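Phosphoserine phosphatase (Thermococcus onnurineus, PDB 4AP9) probably hydrolyses phosphoserine to serine and phosphate with the help of magnesium, the last step of serine biosynthesis, as a member of the haloacid dehalogenase superfamily. Local coordinates at residues Arg139-Leu145 / Lys164-Ala169; Phe152-Asp158 / Ala169-Val175. One frame throughout, in Å; residues are numbered along the deposited sequence.

Overall arrangement
The two contacts illustrate how a Rossmann-like haloacid dehalogenase domain is built in layers: helices pair on one face of a parallel sheet (contact 1), while the strands they cover pair edge to edge (contact 2). Their centres lie 10 Å apart and their segments alternate along the chain, helix 141-145 leading to strand 153-157, then helix 163-168, then strand 171-175. Ala169 belongs to both. Phe166, on the helical layer, packs against the sheet, with CD1 3.6 Å from Gly172 CA and CE1 3.8 Å from Ala155 O. Contact 1 touches the bound pyridinium propanesulfonate through Asp140 and Lys141; in contact 2 the side chain of Asp158 stays about 9 Å from it.

Contact 1. Residues Arg139-Leu145 / Lys164-Ala169; sequences RDKGEFL and KMFERA. With 1PS (3-pyridinium-1-ylpropane-1-sulfonate), chain F.
Two short helical segments, 141-145 and 164-168, with axes 7.6 Å apart and 25° from parallel, illustrate how a glycine sets helix spacing. Arg139, all-t, hydrogen-bonds through NE to the backbone O of Asp170 of a second subunit. Asp140, extended with a p rotamer, is the N-cap: its OD1 accepts from Glu143 N at 2.8 Å, while its OD2 forms a salt bridge with Lys164 NZ, also 2.8 Å. Lys141 opens the helix; its backbone N donates to sulfonate O3 of 1PS at 3.0 Å, and its side chain leads away, NZ salt-bridged to Asp15 and hydrogen-bonded to Tyr160 O. At Gly142 the backbones nearly touch, CA lying 3.8 Å from Met165 CA and 3.6 Å from Lys164 O; a CB here would clash with Lys164 CG. Glu143, salt-bridged to Lys146, places OE2 3.9 Å from Arg139 NH1, a long salt bridge, and 4.4 Å from Lys164 NZ, beyond one. Leu145 CD2 lies 3.4 Å from Arg168 CB, and its CD1 4.2 Å from CE of selenomethionine Met165. One water links Arg168 NH1 (3.2 Å) to Leu145 O (2.9 Å). Lys164 NZ also sits 2.9 Å from Arg139 NH1, two donors that cannot bond; Asp140 and, more weakly, Glu143 offset this crowded charge. Asp140 thus caps one helix and ties it to the other beside the sulfonate-binding amide, while Lys141 probably corresponds to the superfamily's motif III lysine.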
loop_
_atom_site.group_PDB
_atom_site.type_symbol
_atom_site.label_atom_id
_atom_site.label_comp_id
_atom_site.label_asym_id
_atom_site.label_seq_id
_atom_site.Cartn_x
_atom_site.Cartn_y
_atom_site.Cartn_z
ATOM N N ARG A 139 -0.977 8.076 20.395
ATOM C CA ARG A 139 0.356 7.560 20.709
ATOM C C ARG A 139 1.338 8.709 20.851
ATOM O O ARG A 139 2.106 8.779 21.812
ATOM C CB ARG A 139 0.833 6.630 19.598
ATOM C CG ARG A 139 2.187 5.983 19.847
ATOM C CD ARG A 139 2.585 5.182 18.609
ATOM N NE ARG A 139 3.779 4.381 18.826
ATOM C CZ ARG A 139 4.758 4.256 17.936
ATOM N NH1 ARG A 139 4.683 4.896 16.771
ATOM N NH2 ARG A 139 5.815 3.505 18.220
ATOM N N ASP A 140 1.304 9.594 19.860
ATOM C CA ASP A 140 2.115 10.814 19.814
ATOM C C ASP A 140 1.516 11.714 18.729
ATOM O O ASP A 140 0.614 11.291 17.999
ATOM C CB ASP A 140 3.592 10.511 19.516
ATOM C CG ASP A 140 3.794 9.737 18.210
ATOM O OD1 ASP A 140 3.481 10.269 17.126
ATOM O OD2 ASP A 140 4.302 8.599 18.257
ATOM N N LYS A 141 2.004 12.947 18.613
ATOM C CA LYS A 141 1.378 13.902 17.699
ATOM C C LYS A 141 1.502 13.530 16.227
ATOM O O LYS A 141 0.585 13.786 15.441
ATOM C CB LYS A 141 1.878 15.324 17.959
ATOM C CG LYS A 141 1.404 15.858 19.306
ATOM C CD LYS A 141 2.286 16.981 19.827
ATOM C CE LYS A 141 1.847 17.391 21.236
ATOM N NZ LYS A 141 2.726 18.449 21.841
ATOM N N GLY A 142 2.616 12.915 15.847
ATOM C CA GLY A 142 2.735 12.409 14.495
ATOM C C GLY A 142 1.690 11.346 14.202
ATOM O O GLY A 142 1.057 11.360 13.133
ATOM N N GLU A 143 1.501 10.417 15.141
ATOM C CA GLU A 143 0.525 9.352 14.927
ATOM C C GLU A 143 -0.857 9.955 14.796
ATOM O O GLU A 143 -1.656 9.532 13.956
ATOM C CB GLU A 143 0.528 8.339 16.078
ATOM C CG GLU A 143 1.654 7.344 16.027
ATOM C CD GLU A 143 1.730 6.624 14.695
ATOM O OE1 GLU A 143 0.782 5.889 14.348
ATOM O OE2 GLU A 143 2.746 6.798 14.007
ATOM N N PHE A 144 -1.139 10.962 15.620
ATOM C CA PHE A 144 -2.444 11.607 15.570
ATOM C C PHE A 144 -2.729 12.212 14.194
ATOM O O PHE A 144 -3.854 12.147 13.703
ATOM C CB PHE A 144 -2.586 12.693 16.636
ATOM C CG PHE A 144 -3.896 13.411 16.572
ATOM C CD1 PHE A 144 -5.064 12.766 16.942
ATOM C CD2 PHE A 144 -3.966 14.715 16.121
ATOM C CE1 PHE A 144 -6.285 13.424 16.861
ATOM C CE2 PHE A 144 -5.189 15.375 16.049
ATOM C CZ PHE A 144 -6.339 14.720 16.423
ATOM N N LEU A 145 -1.714 12.810 13.583
ATOM C CA LEU A 145 -1.874 13.432 12.263
ATOM C C LEU A 145 -2.315 12.474 11.150
ATOM O O LEU A 145 -2.838 12.921 10.130
ATOM C CB LEU A 145 -0.604 14.174 11.842
ATOM C CG LEU A 145 -0.596 15.700 12.004
ATOM C CD1 LEU A 145 -0.857 16.112 13.440
ATOM C CD2 LEU A 145 0.713 16.308 11.495
ATOM N N LYS A 164 8.660 14.005 14.527
ATOM C CA LYS A 164 7.617 13.044 14.173
ATOM C C LYS A 164 6.361 13.770 13.693
ATOM O O LYS A 164 5.747 13.399 12.694
ATOM C CB LYS A 164 7.290 12.149 15.376
ATOM C CG LYS A 164 6.474 10.902 15.037
ATOM C CD LYS A 164 6.569 9.853 16.147
ATOM C CE LYS A 164 5.999 8.511 15.680
ATOM N NZ LYS A 164 6.266 7.382 16.647
HETATM N N MSE A 165 5.985 14.820 14.405
HETATM C CA MSE A 165 4.798 15.580 14.028
HETATM C C MSE A 165 5.008 16.313 12.715
HETATM O O MSE A 165 4.173 16.261 11.815
HETATM C CB MSE A 165 4.414 16.569 15.121
HETATM C CG MSE A 165 3.100 17.233 14.845
HETATM SE SE MSE A 165 2.732 18.751 16.010
HETATM C CE MSE A 165 1.140 19.361 15.180
ATOM N N PHE A 166 6.146 16.985 12.588
ATOM C CA PHE A 166 6.386 17.794 11.397
ATOM C C PHE A 166 6.630 16.952 10.144
ATOM O O PHE A 166 6.340 17.395 9.031
ATOM C CB PHE A 166 7.543 18.770 11.634
ATOM C CG PHE A 166 7.167 19.949 12.460
ATOM C CD1 PHE A 166 6.299 20.912 11.959
ATOM C CD2 PHE A 166 7.681 20.114 13.736
ATOM C CE1 PHE A 166 5.946 22.013 12.716
ATOM C CE2 PHE A 166 7.335 21.218 14.496
ATOM C CZ PHE A 166 6.464 22.172 13.986
ATOM N N GLU A 167 7.155 15.744 10.317
ATOM C CA GLU A 167 7.344 14.837 9.186
ATOM C C GLU A 167 6.017 14.554 8.485
ATOM O O GLU A 167 5.977 14.305 7.275
ATOM C CB GLU A 167 7.979 13.519 9.643
ATOM C CG GLU A 167 9.467 13.373 9.311
ATOM C CD GLU A 167 10.033 12.017 9.745
ATOM O OE1 GLU A 167 9.476 11.402 10.688
ATOM O OE2 GLU A 167 11.031 11.564 9.139
ATOM N N ARG A 168 4.937 14.603 9.259
ATOM C CA ARG A 168 3.599 14.330 8.757
ATOM C C ARG A 168 3.038 15.510 7.973
ATOM O O ARG A 168 2.150 15.340 7.149
ATOM C CB ARG A 168 2.660 13.986 9.928
ATOM C CG ARG A 168 2.760 12.557 10.399
ATOM C CD ARG A 168 1.842 11.738 9.529
ATOM N NE ARG A 168 2.195 10.335 9.447
ATOM C CZ ARG A 168 1.665 9.523 8.541
ATOM N NH1 ARG A 168 0.779 10.006 7.664
ATOM N NH2 ARG A 168 2.015 8.248 8.503
ATOM N N ALA A 169 3.564 16.702 8.228
ATOM C CA ALA A 169 3.016 17.928 7.659
ATOM C C ALA A 169 3.570 18.224 6.264
ATOM O O ALA A 169 4.741 17.969 5.993
ATOM C CB ALA A 169 3.300 19.109 8.592
HETATM N N1 1PS F . 8.518 15.069 22.301
HETATM C C1 1PS F . 9.591 14.301 22.527
HETATM C C2 1PS F . 10.827 14.875 22.787
HETATM C C3 1PS F . 8.606 16.408 22.319
HETATM C C4 1PS F . 9.815 17.047 22.558
HETATM C C5 1PS F . 10.955 16.271 22.805
HETATM C C6 1PS F . 7.249 14.426 22.072
HETATM C C7 1PS F . 6.211 15.421 21.670
HETATM C C8 1PS F . 4.935 15.237 22.449
HETATM S S1 1PS F . 4.006 13.912 21.730
HETATM O O1 1PS F . 2.581 14.145 22.026
HETATM O O2 1PS F . 4.368 12.652 22.354
HETATM O O3 1PS F . 4.333 13.852 20.335
HETATM O O HOH W 1 -1.073 12.574 7.876
#

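Contact 2. Residues Phe152-Asp158 / Ala169-Val175; sequences FILAMGD and ADMGIAV
A right-handed beta-alpha-beta crossover, the repeating unit of the Rossmann-like haloacid dehalogenase fold, brings strands 153-157 and 171-175 together as parallel neighbours, joined through helix 163-168. Their axes lie 4.7 Å apart at 11°, both in extended beta conformation. The register pairs Leu154 with Met171, Ala155 with Gly172, Met156 with Ile173 and Gly157 with Ala174. Hydrogen bonds alternate between the strands: Ala155 N to Met171 O (2.9 Å), Ile173 N to Ala155 O (2.8 Å), Gly157 N to Ile173 O (3.0 Å) and Val175 N to Gly157 O (3.0 Å). Beyond them, Asp158 OD1 lies 3.1 Å from Val175 O, two acceptors without a hydrogen bond. The NH groups of Leu154 and Met156 face the other way, where these residues bond strand 11-15; Gly172 N is taken by the Asp183 carboxylate. At the start, Ile153 O receives Asp170 N at 2.8 Å and, weakly, Met171 N at 3.3 Å. Leu154, Met156, Met171 and Ile173 share one face, where Leu154 CD1 meets Ile173 CD1 at 4.0 Å and helix 189-197 covers Met156 and Ile173; both methionines are selenomethionine. On the face of Ala155, its CB lies 3.5 Å from Ala169 CB, on the side covered by the crossover helix. The first amide of the strand is satisfied by a side chain in an m rotamer: Ile153 N donates to Asp170 OD2 at 2.7 Å.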
loop_
_atom_site.group_PDB
_atom_site.type_symbol
_atom_site.label_atom_id
_atom_site.label_comp_id
_atom_site.label_asym_id
_atom_site.label_seq_id
_atom_site.Cartn_x
_atom_site.Cartn_y
_atom_site.Cartn_z
ATOM N N PHE A 152 -3.995 17.506 2.705
ATOM C CA PHE A 152 -2.769 18.248 3.005
ATOM C C PHE A 152 -2.781 18.856 4.399
ATOM O O PHE A 152 -3.835 19.138 4.940
ATOM C CB PHE A 152 -2.538 19.317 1.944
ATOM C CG PHE A 152 -2.168 18.741 0.611
ATOM C CD1 PHE A 152 -0.852 18.459 0.316
ATOM C CD2 PHE A 152 -3.143 18.447 -0.325
ATOM C CE1 PHE A 152 -0.496 17.904 -0.917
ATOM C CE2 PHE A 152 -2.801 17.895 -1.548
ATOM C CZ PHE A 152 -1.476 17.620 -1.839
ATOM N N ILE A 153 -1.605 19.046 4.984
ATOM C CA ILE A 153 -1.530 19.555 6.347
ATOM C C ILE A 153 -0.495 20.649 6.511
ATOM O O ILE A 153 0.654 20.494 6.093
ATOM C CB ILE A 153 -1.137 18.433 7.304
ATOM C CG1 ILE A 153 -2.202 17.323 7.306
ATOM C CG2 ILE A 153 -0.898 18.995 8.715
ATOM C CD1 ILE A 153 -1.740 16.063 8.060
ATOM N N LEU A 154 -0.909 21.760 7.107
ATOM C CA LEU A 154 0.036 22.755 7.584
ATOM C C LEU A 154 0.093 22.585 9.101
ATOM O O LEU A 154 -0.937 22.661 9.765
ATOM C CB LEU A 154 -0.462 24.151 7.229
ATOM C CG LEU A 154 0.170 25.334 7.965
ATOM C CD1 LEU A 154 1.646 25.490 7.556
ATOM C CD2 LEU A 154 -0.615 26.589 7.654
ATOM N N ALA A 155 1.284 22.357 9.647
ATOM C CA ALA A 155 1.431 22.172 11.082
ATOM C C ALA A 155 2.174 23.353 11.668
ATOM O O ALA A 155 3.110 23.874 11.063
ATOM C CB ALA A 155 2.165 20.885 11.383
HETATM N N MSE A 156 1.709 23.797 12.828
HETATM C CA MSE A 156 2.349 24.868 13.568
HETATM C C MSE A 156 2.564 24.342 14.971
HETATM O O MSE A 156 1.683 23.684 15.541
HETATM C CB MSE A 156 1.453 26.104 13.583
HETATM C CG MSE A 156 1.341 26.782 12.224
HETATM SE SE MSE A 156 -0.319 27.772 11.991
HETATM C CE MSE A 156 -1.483 26.236 11.642
ATOM N N GLY A 157 3.738 24.577 15.533
ATOM C CA GLY A 157 3.979 24.103 16.885
ATOM C C GLY A 157 5.234 24.690 17.485
ATOM O O GLY A 157 5.975 25.409 16.804
ATOM N N ASP A 158 5.469 24.367 18.754
ATOM C CA ASP A 158 6.629 24.842 19.495
ATOM C C ASP A 158 7.124 23.708 20.389
ATOM O O ASP A 158 6.883 22.529 20.148
ATOM C CB ASP A 158 6.186 25.875 20.543
ATOM C CG ASP A 158 7.205 26.075 21.654
ATOM O OD1 ASP A 158 8.276 26.651 21.366
ATOM O OD2 ASP A 158 6.954 25.684 22.820
ATOM N N ALA A 169 3.564 16.702 8.228
ATOM C CA ALA A 169 3.016 17.928 7.659
ATOM C C ALA A 169 3.570 18.224 6.264
ATOM O O ALA A 169 4.741 17.969 5.993
ATOM C CB ALA A 169 3.300 19.109 8.592
ATOM N N ASP A 170 2.741 18.790 5.392
ATOM C CA ASP A 170 3.224 19.216 4.078
ATOM C C ASP A 170 4.033 20.493 4.154
ATOM O O ASP A 170 4.849 20.797 3.267
ATOM C CB ASP A 170 2.059 19.372 3.110
ATOM C CG ASP A 170 1.325 18.078 2.906
ATOM O OD1 ASP A 170 1.787 17.268 2.083
ATOM O OD2 ASP A 170 0.310 17.849 3.596
HETATM N N MSE A 171 3.794 21.243 5.222
HETATM C CA MSE A 171 4.504 22.476 5.501
HETATM C C MSE A 171 4.421 22.640 7.008
HETATM O O MSE A 171 3.347 22.493 7.585
HETATM C CB MSE A 171 3.818 23.650 4.795
HETATM C CG MSE A 171 4.478 24.999 5.036
HETATM SE SE MSE A 171 3.626 26.481 4.076
HETATM C CE MSE A 171 3.826 25.834 2.259
ATOM N N GLY A 172 5.552 22.913 7.649
ATOM C CA GLY A 172 5.592 23.015 9.092
ATOM C C GLY A 172 6.218 24.323 9.526
ATOM O O GLY A 172 7.180 24.777 8.917
ATOM N N ILE A 173 5.646 24.943 10.555
ATOM C CA ILE A 173 6.163 26.194 11.082
ATOM C C ILE A 173 6.401 26.047 12.572
ATOM O O ILE A 173 5.487 25.712 13.331
ATOM C CB ILE A 173 5.173 27.362 10.901
ATOM C CG1 ILE A 173 4.763 27.494 9.439
ATOM C CG2 ILE A 173 5.792 28.676 11.389
ATOM C CD1 ILE A 173 3.685 28.561 9.193
ATOM N N ALA A 174 7.632 26.318 12.989
ATOM C CA ALA A 174 7.973 26.351 14.409
ATOM C C ALA A 174 7.891 27.773 14.949
ATOM O O ALA A 174 8.129 28.730 14.220
ATOM C CB ALA A 174 9.370 25.770 14.631
ATOM N N VAL A 175 7.544 27.908 16.228
ATOM C CA VAL A 175 7.457 29.215 16.861
ATOM C C VAL A 175 8.414 29.373 18.039
ATOM O O VAL A 175 8.326 28.633 19.015
ATOM C CB VAL A 175 6.052 29.463 17.412
ATOM C CG1 VAL A 175 5.968 30.854 18.032
ATOM C CG2 VAL A 175 5.009 29.287 16.310
#